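Local structure of DyP2 (Amycolatopsis sp. ATCC 39116, 4G2C) at residues Y270-K275 against G479-M484; E53-I58 against G89-A94. The protein is a haem-containing dye-decolorising peroxidase from a lignin-reactive bacterium, probably using hydrogen peroxide to oxidise dyes and other aromatic substrates. All coordinates share one frame; numbering follows the deposited sequence.

Interaction 1 of 2, residues Y270-K275 against G479-M484; sequences YFVFRK and GEYFFM
Phe271 and Phe482 exchange backbone hydrogen bonds in both directions, with Phe271 N to Phe482 O at 2.8 Å. Phe273 and Glu480 form the next such pair, with Phe273 N to Glu480 O at 3.1 Å, so strands 267-278 and 474-484 run antiparallel inside one sheet. Within its own strand, Glu480 turns its carboxylate back so that the anti lone pair of OE2 takes the N-H of Tyr481 (2.6 Å, 169° at the hydrogen); Ala141 N binds the same oxygen. On the face carrying Arg274 and Tyr481 a water bridges the strands, accepting from Arg274 NH1 at 2.8 Å and lying 3.1 Å from Tyr481 OH. NH2 of this arginine is salt-bridged to Asp150. Here too Val272 CG1 meets the Tyr481 ring at its edge, 3.8 Å from CE1, and Phe416 of helix 416-424 covers both. Farther along, Phe483 points an edge at the face of the Tyr270 ring in a T-shaped pair with planes at 62°; its CD1 stands over that face, offset toward the rim, 3.7 Å from Tyr270 CD1. On the other face Phe271 has CG anti to its backbone N (chi1 -177°), which places the ring with one edge near Phe482 CD1. A Met-aromatic contact puts Met484 SD 4.3 Å from the Phe271 ring centroid. Leu169 and Val167 of strand 166-172 pack on this face, making it the interface between two sheets. A largely aromatic layer thus joins the sheets, with the Glu480 carboxylate held by backbone N-H groups, while the buried guanidinium is met by water and carboxylate where Arg274 nears the haem.

Interaction 2 of 2, residues E53-I58 against G89-A94; sequences ELQPNI and GLMKSA
Leu54 O accepts the N-H of Ala94, the first residue of helix 94-107; the modelled 2.5 Å from Ala94 N to Leu54 O is too short to be taken literally. The contact is a helix N-terminus meeting a loop in the DyP-type alpha+beta barrel domain: Ser93 is the N-cap, its OG turned onto Thr96 N, while the loop after helix 45-53 supplies an acceptor to the same first turn. Packing is close here. The Ala94 methyl lies 3.7 Å from Leu54 CB and 3.8 Å from Leu54 CD2. The Pro56 ring comes in across Lys92, with CD 3.1 Å from Lys92 O and CG 3.8 Å from Lys92 CG. Lys92 has CG wedged between its backbone N and carbonyl carbon (chi1 64°), and from there the chain runs extended past the proline to NZ, which binds His62 NE2 and is salt-bridged to Glu100. With an alanine here instead of Pro56, CG and CD would be gone, which would probably open a gap beside Lys92 O and leave the aliphatic part of Lys92 without its ring partner. Toward the partly exposed Met91 the contact thins to a single methyl. Gln55 sends its amide elsewhere, NE2 donating to Pro485 O and Val117 O. Across its flank lies Met91, bent at its last torsion (chi3 68°), with CE 3.7 Å from Gln55 CD.

In the fold
Along the chain interaction 2 closes before interaction 1 opens. The loops 53-58 and 89-94 belong to the first part of the fold, flanking strand 66-74 and helix 77-88, whereas 270-275 and 479-484 are neighbouring strands of the second antiparallel sheet, joined across some 200 residues. The contact centres lie about 17 Å apart, yet the two touch: Met484 CB is 3.3 Å from Gln55 NE2 and 4.2 Å from Ile58 CD1. The end of strand 474-484 therefore packs on the 53-58 loop, and helix 487-491 beyond it also meets Glu53 and Met91. The C-terminal end of the chain thus ties the second sheet to the N-terminal loops.

Interaction 1 of 2, residues Y270-K275 against G479-M484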
# COMPACT_ATOMS: atom_id res chain seq x y z
N TYR A 270 7.62 -0.44 10.63
CA TYR A 270 7.97 0.68 9.75
C TYR A 270 6.85 1.02 8.75
O TYR A 270 6.12 0.14 8.24
CB TYR A 270 9.27 0.39 8.98
CG TYR A 270 10.46 0.21 9.87
CD1 TYR A 270 11.12 1.32 10.40
CD2 TYR A 270 10.92 -1.06 10.19
CE1 TYR A 270 12.22 1.16 11.23
CE2 TYR A 270 12.01 -1.23 11.01
CZ TYR A 270 12.65 -0.12 11.53
OH TYR A 270 13.74 -0.30 12.36
N PHE A 271 6.73 2.32 8.47
CA PHE A 271 5.57 2.86 7.76
C PHE A 271 6.04 3.76 6.64
O PHE A 271 6.78 4.71 6.88
CB PHE A 271 4.69 3.63 8.75
CG PHE A 271 3.42 4.19 8.16
CD1 PHE A 271 2.38 3.35 7.78
CD2 PHE A 271 3.24 5.56 8.05
CE1 PHE A 271 1.21 3.87 7.26
CE2 PHE A 271 2.07 6.09 7.55
CZ PHE A 271 1.05 5.25 7.15
N VAL A 272 5.63 3.45 5.41
CA VAL A 272 5.93 4.29 4.26
C VAL A 272 4.72 5.15 3.98
O VAL A 272 3.62 4.62 3.84
CB VAL A 272 6.16 3.47 2.96
CG1 VAL A 272 6.77 4.36 1.87
CG2 VAL A 272 7.03 2.27 3.23
N PHE A 273 4.91 6.47 3.91
CA PHE A 273 3.88 7.37 3.38
C PHE A 273 4.42 8.09 2.15
O PHE A 273 5.47 8.73 2.21
CB PHE A 273 3.43 8.41 4.43
CG PHE A 273 2.28 9.26 3.98
CD1 PHE A 273 2.48 10.27 3.05
CD2 PHE A 273 1.00 9.03 4.44
CE1 PHE A 273 1.41 11.05 2.60
CE2 PHE A 273 -0.07 9.80 4.01
CZ PHE A 273 0.14 10.81 3.08
N ARG A 274 3.72 7.95 1.02
CA ARG A 274 4.09 8.64 -0.22
C ARG A 274 2.83 9.17 -0.94
O ARG A 274 1.93 8.39 -1.28
CB ARG A 274 4.83 7.69 -1.17
CG ARG A 274 6.32 7.50 -0.92
CD ARG A 274 6.84 6.21 -1.60
NE ARG A 274 7.05 6.35 -3.04
CZ ARG A 274 8.16 6.87 -3.57
NH1 ARG A 274 9.12 7.29 -2.76
NH2 ARG A 274 8.31 6.99 -4.88
N LYS A 275 2.78 10.48 -1.19
CA LYS A 275 1.65 11.08 -1.90
C LYS A 275 1.91 10.97 -3.39
O LYS A 275 2.89 11.53 -3.90
CB LYS A 275 1.48 12.56 -1.51
CG LYS A 275 0.16 13.19 -1.97
CD LYS A 275 0.14 14.69 -1.68
CE LYS A 275 -1.21 15.31 -2.03
NZ LYS A 275 -1.36 16.73 -1.56
N GLY A 479 6.89 12.50 0.65
CA GLY A 479 6.59 11.41 1.56
C GLY A 479 7.66 11.30 2.62
O GLY A 479 8.62 12.08 2.60
N GLU A 480 7.49 10.35 3.55
CA GLU A 480 8.48 10.14 4.62
C GLU A 480 8.38 8.74 5.21
O GLU A 480 7.37 8.05 5.03
CB GLU A 480 8.33 11.22 5.71
CG GLU A 480 9.33 11.13 6.87
CD GLU A 480 10.80 11.16 6.42
OE1 GLU A 480 11.39 12.25 6.33
OE2 GLU A 480 11.37 10.07 6.20
N TYR A 481 9.42 8.32 5.93
CA TYR A 481 9.40 7.02 6.62
C TYR A 481 9.21 7.20 8.12
O TYR A 481 9.79 8.09 8.73
CB TYR A 481 10.71 6.25 6.41
CG TYR A 481 11.03 5.88 4.99
CD1 TYR A 481 10.05 5.41 4.13
CD2 TYR A 481 12.34 6.02 4.51
CE1 TYR A 481 10.37 5.06 2.82
CE2 TYR A 481 12.66 5.68 3.20
CZ TYR A 481 11.67 5.20 2.36
OH TYR A 481 11.98 4.85 1.05
N PHE A 482 8.40 6.31 8.70
CA PHE A 482 8.05 6.37 10.12
C PHE A 482 8.13 4.98 10.78
O PHE A 482 8.34 3.97 10.12
CB PHE A 482 6.61 6.87 10.29
CG PHE A 482 6.33 8.24 9.69
CD1 PHE A 482 6.05 8.39 8.34
CD2 PHE A 482 6.28 9.37 10.50
CE1 PHE A 482 5.76 9.63 7.79
CE2 PHE A 482 5.99 10.61 9.96
CZ PHE A 482 5.73 10.74 8.61
N PHE A 483 7.91 4.93 12.08
CA PHE A 483 7.78 3.68 12.79
C PHE A 483 6.53 3.83 13.65
O PHE A 483 6.41 4.80 14.40
CB PHE A 483 9.02 3.46 13.66
CG PHE A 483 9.05 2.13 14.36
CD1 PHE A 483 9.32 0.96 13.66
CD2 PHE A 483 8.85 2.05 15.72
CE1 PHE A 483 9.36 -0.27 14.31
CE2 PHE A 483 8.89 0.83 16.39
CZ PHE A 483 9.15 -0.34 15.68
N MET A 484 5.58 2.90 13.55
CA MET A 484 4.51 2.86 14.54
C MET A 484 4.99 2.03 15.72
O MET A 484 5.14 0.82 15.62
CB MET A 484 3.19 2.29 14.00
CG MET A 484 2.87 2.54 12.54
SD MET A 484 2.78 4.23 11.91
CE MET A 484 4.51 4.60 11.70
O HOH W 1 10.23 7.00 -0.23

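Interaction 2 of 2, residues E53-I58 against G89-A94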
# COMPACT_ATOMS: atom_id res chain seq x y z
N GLU A 53 -0.62 -4.82 22.97
CA GLU A 53 0.27 -3.66 22.92
C GLU A 53 0.54 -3.18 21.49
O GLU A 53 1.31 -2.25 21.27
CB GLU A 53 1.57 -3.95 23.66
CG GLU A 53 1.37 -4.30 25.12
CD GLU A 53 0.98 -3.08 25.97
OE1 GLU A 53 0.76 -1.99 25.42
OE2 GLU A 53 0.91 -3.23 27.21
N LEU A 54 -0.10 -3.81 20.51
CA LEU A 54 0.11 -3.47 19.11
C LEU A 54 -0.95 -2.49 18.64
O LEU A 54 -2.12 -2.65 18.95
CB LEU A 54 0.05 -4.72 18.23
CG LEU A 54 0.56 -4.52 16.80
CD1 LEU A 54 2.09 -4.50 16.78
CD2 LEU A 54 0.02 -5.56 15.83
N GLN A 55 -0.53 -1.50 17.85
CA GLN A 55 -1.49 -0.63 17.17
C GLN A 55 -2.31 -1.41 16.14
O GLN A 55 -1.84 -2.39 15.57
CB GLN A 55 -0.78 0.53 16.45
CG GLN A 55 -0.07 1.52 17.36
CD GLN A 55 0.45 2.70 16.57
OE1 GLN A 55 -0.26 3.23 15.71
NE2 GLN A 55 1.68 3.09 16.82
N PRO A 56 -3.56 -0.95 15.91
CA PRO A 56 -4.42 -1.41 14.81
C PRO A 56 -3.82 -1.04 13.44
O PRO A 56 -2.87 -0.26 13.35
CB PRO A 56 -5.71 -0.60 15.02
CG PRO A 56 -5.67 -0.12 16.43
CD PRO A 56 -4.23 0.07 16.74
N ASN A 57 -4.41 -1.61 12.39
CA ASN A 57 -4.08 -1.29 11.00
C ASN A 57 -2.83 -2.00 10.50
O ASN A 57 -2.49 -1.92 9.32
CB ASN A 57 -3.99 0.23 10.79
CG ASN A 57 -4.11 0.62 9.31
OD1 ASN A 57 -4.85 -0.00 8.54
ND2 ASN A 57 -3.38 1.65 8.92
N ILE A 58 -2.14 -2.71 11.40
CA ILE A 58 -0.87 -3.33 11.02
C ILE A 58 -1.07 -4.78 10.58
O ILE A 58 -0.87 -5.09 9.41
CB ILE A 58 0.19 -3.20 12.14
CG1 ILE A 58 0.53 -1.72 12.39
CG2 ILE A 58 1.45 -3.95 11.75
CD1 ILE A 58 1.27 -1.44 13.72
N GLY A 89 -3.59 7.36 25.36
CA GLY A 89 -4.88 7.26 26.04
C GLY A 89 -6.08 7.17 25.12
O GLY A 89 -7.14 6.67 25.50
N LEU A 90 -5.95 7.65 23.89
CA LEU A 90 -7.07 7.60 22.95
C LEU A 90 -6.98 6.40 22.01
O LEU A 90 -7.78 6.28 21.07
CB LEU A 90 -7.14 8.88 22.12
CG LEU A 90 -7.27 10.17 22.95
CD1 LEU A 90 -7.28 11.39 22.04
CD2 LEU A 90 -8.52 10.14 23.85
N MET A 91 -6.03 5.52 22.26
CA MET A 91 -5.71 4.46 21.31
C MET A 91 -6.23 3.09 21.72
O MET A 91 -6.13 2.71 22.88
CB MET A 91 -4.20 4.42 21.05
CG MET A 91 -3.69 5.70 20.41
SD MET A 91 -1.90 5.82 20.30
CE MET A 91 -1.58 4.53 19.09
N LYS A 92 -6.77 2.35 20.76
CA LYS A 92 -7.16 0.98 21.01
C LYS A 92 -6.06 0.03 20.49
O LYS A 92 -5.22 0.41 19.67
CB LYS A 92 -8.51 0.69 20.35
CG LYS A 92 -8.48 0.79 18.83
CD LYS A 92 -9.87 0.68 18.22
CE LYS A 92 -9.79 0.60 16.70
NZ LYS A 92 -11.08 0.97 16.05
N SER A 93 -6.06 -1.21 20.99
CA SER A 93 -5.02 -2.17 20.61
C SER A 93 -5.41 -2.96 19.38
O SER A 93 -6.58 -3.00 18.99
CB SER A 93 -4.80 -3.17 21.74
OG SER A 93 -6.02 -3.84 22.02
N ALA A 94 -4.43 -3.62 18.78
CA ALA A 94 -4.72 -4.56 17.71
C ALA A 94 -5.87 -5.48 18.12
O ALA A 94 -6.83 -5.66 17.36
CB ALA A 94 -3.48 -5.37 17.38